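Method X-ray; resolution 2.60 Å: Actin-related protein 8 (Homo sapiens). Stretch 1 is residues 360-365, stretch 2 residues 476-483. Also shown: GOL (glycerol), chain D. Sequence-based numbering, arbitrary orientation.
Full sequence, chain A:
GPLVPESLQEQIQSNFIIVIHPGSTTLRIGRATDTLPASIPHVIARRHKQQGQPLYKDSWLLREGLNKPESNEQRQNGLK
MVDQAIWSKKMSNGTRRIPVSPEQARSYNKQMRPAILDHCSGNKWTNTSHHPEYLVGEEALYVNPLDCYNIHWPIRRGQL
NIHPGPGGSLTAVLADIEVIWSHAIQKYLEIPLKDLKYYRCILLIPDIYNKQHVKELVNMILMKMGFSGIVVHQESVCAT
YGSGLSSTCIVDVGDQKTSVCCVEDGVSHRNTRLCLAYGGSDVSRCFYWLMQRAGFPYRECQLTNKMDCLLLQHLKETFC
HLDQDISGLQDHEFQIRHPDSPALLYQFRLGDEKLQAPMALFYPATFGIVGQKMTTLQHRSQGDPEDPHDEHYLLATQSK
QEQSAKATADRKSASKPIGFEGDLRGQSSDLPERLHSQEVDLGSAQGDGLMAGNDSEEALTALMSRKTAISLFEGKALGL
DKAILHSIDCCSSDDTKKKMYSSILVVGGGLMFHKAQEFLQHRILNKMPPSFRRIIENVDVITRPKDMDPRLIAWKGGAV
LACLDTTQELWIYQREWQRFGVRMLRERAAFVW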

# COMPACT_ATOMS: atom_id res chain seq x y z
N ALA A 360 5.81 -4.21 14.52
CA ALA A 360 5.81 -5.55 13.95
C ALA A 360 6.34 -5.51 12.52
O ALA A 360 6.74 -6.54 11.98
N LEU A 361 6.35 -4.32 11.91
CA LEU A 361 6.99 -4.15 10.60
C LEU A 361 8.48 -4.48 10.66
O LEU A 361 9.08 -4.84 9.66
N PHE A 362 9.06 -4.37 11.85
CA PHE A 362 10.47 -4.69 12.02
C PHE A 362 10.68 -6.08 12.61
O PHE A 362 11.78 -6.64 12.54
N TYR A 363 9.61 -6.63 13.18
CA TYR A 363 9.59 -8.00 13.69
C TYR A 363 8.37 -8.76 13.17
O TYR A 363 7.51 -9.18 13.94
N PRO A 364 8.31 -8.95 11.85
CA PRO A 364 7.13 -9.49 11.17
C PRO A 364 6.74 -10.92 11.57
O PRO A 364 5.68 -11.39 11.15
N ALA A 365 7.55 -11.62 12.34
CA ALA A 365 7.11 -12.91 12.85
C ALA A 365 5.89 -12.69 13.73
O ALA A 365 5.08 -13.59 13.95
N LYS A 476 10.73 -17.28 5.55
CA LYS A 476 10.88 -16.44 6.73
C LYS A 476 10.69 -14.96 6.40
O LYS A 476 11.20 -14.46 5.38
N ALA A 477 9.94 -14.27 7.24
CA ALA A 477 9.65 -12.88 6.99
C ALA A 477 10.79 -12.04 7.55
O ALA A 477 11.30 -12.29 8.64
N LEU A 478 11.15 -11.03 6.78
CA LEU A 478 12.32 -10.22 7.00
C LEU A 478 11.89 -8.83 7.43
O LEU A 478 11.10 -8.18 6.74
N GLY A 479 12.39 -8.36 8.56
CA GLY A 479 12.03 -7.04 9.04
C GLY A 479 12.45 -5.93 8.09
O GLY A 479 13.40 -6.05 7.32
N LEU A 480 11.72 -4.83 8.15
CA LEU A 480 11.93 -3.75 7.21
C LEU A 480 13.39 -3.24 7.18
O LEU A 480 13.98 -3.08 6.12
N ASP A 481 13.98 -3.01 8.36
CA ASP A 481 15.35 -2.52 8.46
C ASP A 481 16.42 -3.51 7.94
O ASP A 481 17.35 -3.12 7.24
N LYS A 482 16.28 -4.78 8.30
CA LYS A 482 17.13 -5.84 7.77
C LYS A 482 17.07 -5.90 6.24
O LYS A 482 18.10 -6.10 5.58
N ALA A 483 15.87 -5.76 5.69
CA ALA A 483 15.67 -5.76 4.25
C ALA A 483 16.38 -4.59 3.59
O ALA A 483 17.04 -4.73 2.56

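The contact is organised around a close backbone approach: the CA atoms of Phe362 and Gly479 lie 4.1 Å apart, and the side chains pack around that point. A single hydrogen bond joins the two stretches, from Leu480 N to Leu361 O at 3.0 Å with an N-H...acceptor angle of 156°. Gly479 holds the N-cap position, so Leu480 is the first residue of the helix, and its amide, which has no carbonyl from a preceding turn to bind, finds one across the contact instead.

Glycine suits this place for a steric reason. Gly479 CA sits 3.5 Å from Phe362 O in a CA-H...O contact and 3.6 Å from Pro364 CD. An ideal CB on Gly479 would lie 2.3 Å from Phe362 O, a clash, so the backbones can come this near because one of them carries no side chain here.

The apolar packing falls into two patches. In the first, Leu480 points toward the other stretch with chi1 t and chi2 p, while Phe362 leaves its backbone sideways with chi1 m (-57°) and chi2 at -99°. This brings Leu480 CB over one face of the Phe362 ring, 4.2 Å from Phe362 CE1. Both residues are buried, and Phe362 gives up more area to the opposite stretch than any other residue here. Leu361, m at chi1 and t at chi2, is also directed sideways; its side chain comes no nearer to stretch 2 than 4.8 Å, between Leu361 CB and Leu480 CD2, so its main role in this contact is played by its carbonyl. The second patch pairs Pro364 with Ala477. Each points toward the other stretch, and Pro364 CB meets Ala477 CB at 3.8 Å. The proline ring, puckered C-gamma endo, also places Pro364 CG 3.7 Å from Leu478 C, so it packs on backbone as well as on a methyl group. Leu478 itself, t at chi1 and p at chi2, points away.

Polar side chains border the Phe362 ring and the backbone beside it. Asp481 takes chi1 p, which brings its carboxylate to the ring edge, with Asp481 CG 3.7 Å from Phe362 CD1. Its OD1 accepts a weak hydrogen bond from Lys482 N at 2.9 Å, and OD2 is satisfied elsewhere in the structure. Lys482 starts sideways with chi1 m, runs extended through chi2 and chi3, both t, and turns at chi4 p. The turn leaves Lys482 NZ 3.8 Å from Phe362 O, too long to count as a hydrogen bond, and 4.5 Å from Tyr363 CE1. Tyr363, chi1 m, points away at CB, although the end of its side chain comes nearer; its hydroxyl is bonded elsewhere.

A glycerol, probably from the crystallisation liquor, links the stretches beside the Pro364-Ala477 patch. Its O1 donates to Pro364 O at 2.6 Å, and Ala477 N gives a weak hydrogen bond to glycerol O3 at 3.3 Å.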

# COMPACT_ATOMS: atom_id res chain seq x y z
CB ALA A 360 4.45 -6.17 14.01
CB LEU A 361 6.79 -2.73 10.06
CG LEU A 361 5.36 -2.42 9.64
CD1 LEU A 361 5.21 -0.95 9.35
CD2 LEU A 361 4.96 -3.26 8.42
CB PHE A 362 11.14 -3.60 12.86
CG PHE A 362 10.98 -2.23 12.27
CD1 PHE A 362 12.01 -1.66 11.52
CD2 PHE A 362 9.79 -1.52 12.44
CE1 PHE A 362 11.86 -0.39 10.96
CE2 PHE A 362 9.63 -0.25 11.87
CZ PHE A 362 10.66 0.32 11.14
CB TYR A 363 9.64 -8.00 15.23
CG TYR A 363 10.87 -7.30 15.73
CD1 TYR A 363 12.06 -7.99 15.89
CD2 TYR A 363 10.85 -5.94 16.00
CE1 TYR A 363 13.20 -7.34 16.33
CE2 TYR A 363 11.98 -5.28 16.43
CZ TYR A 363 13.16 -5.99 16.59
OH TYR A 363 14.30 -5.35 17.03
CB PRO A 364 7.53 -9.42 9.69
CG PRO A 364 9.00 -9.32 9.69
CD PRO A 364 9.35 -8.54 10.90
CB ALA A 365 8.22 -13.57 13.63
CB LYS A 476 12.23 -16.68 7.42
CG LYS A 476 12.72 -15.51 8.25
CD LYS A 476 12.94 -15.89 9.71
CE LYS A 476 13.51 -14.71 10.50
NZ LYS A 476 13.72 -15.01 11.95
CB ALA A 477 8.30 -12.47 7.58
CB LEU A 478 13.12 -10.15 5.70
CG LEU A 478 14.50 -9.54 5.75
CD1 LEU A 478 15.35 -10.41 6.62
CD2 LEU A 478 15.06 -9.44 4.36
CB LEU A 480 10.93 -2.64 7.51
CG LEU A 480 10.95 -1.41 6.61
CD1 LEU A 480 10.87 -1.84 5.17
CD2 LEU A 480 9.79 -0.52 6.97
CB ASP A 481 15.67 -2.08 9.89
CG ASP A 481 15.39 -3.16 10.94
OD1 ASP A 481 14.71 -4.18 10.63
OD2 ASP A 481 15.84 -2.99 12.09
CB LYS A 482 16.72 -7.19 8.36
CG LYS A 482 16.90 -7.28 9.85
CD LYS A 482 16.51 -8.64 10.40
CE LYS A 482 16.48 -8.63 11.94
NZ LYS A 482 15.46 -7.66 12.49
CB ALA A 483 14.21 -5.71 3.93
C1 GOL D . 5.48 -14.71 10.27
O1 GOL D . 4.59 -13.60 10.27
C2 GOL D . 6.46 -14.76 9.08
O2 GOL D . 5.75 -15.10 7.91
C3 GOL D . 7.54 -15.84 9.27
O3 GOL D . 8.65 -15.37 10.03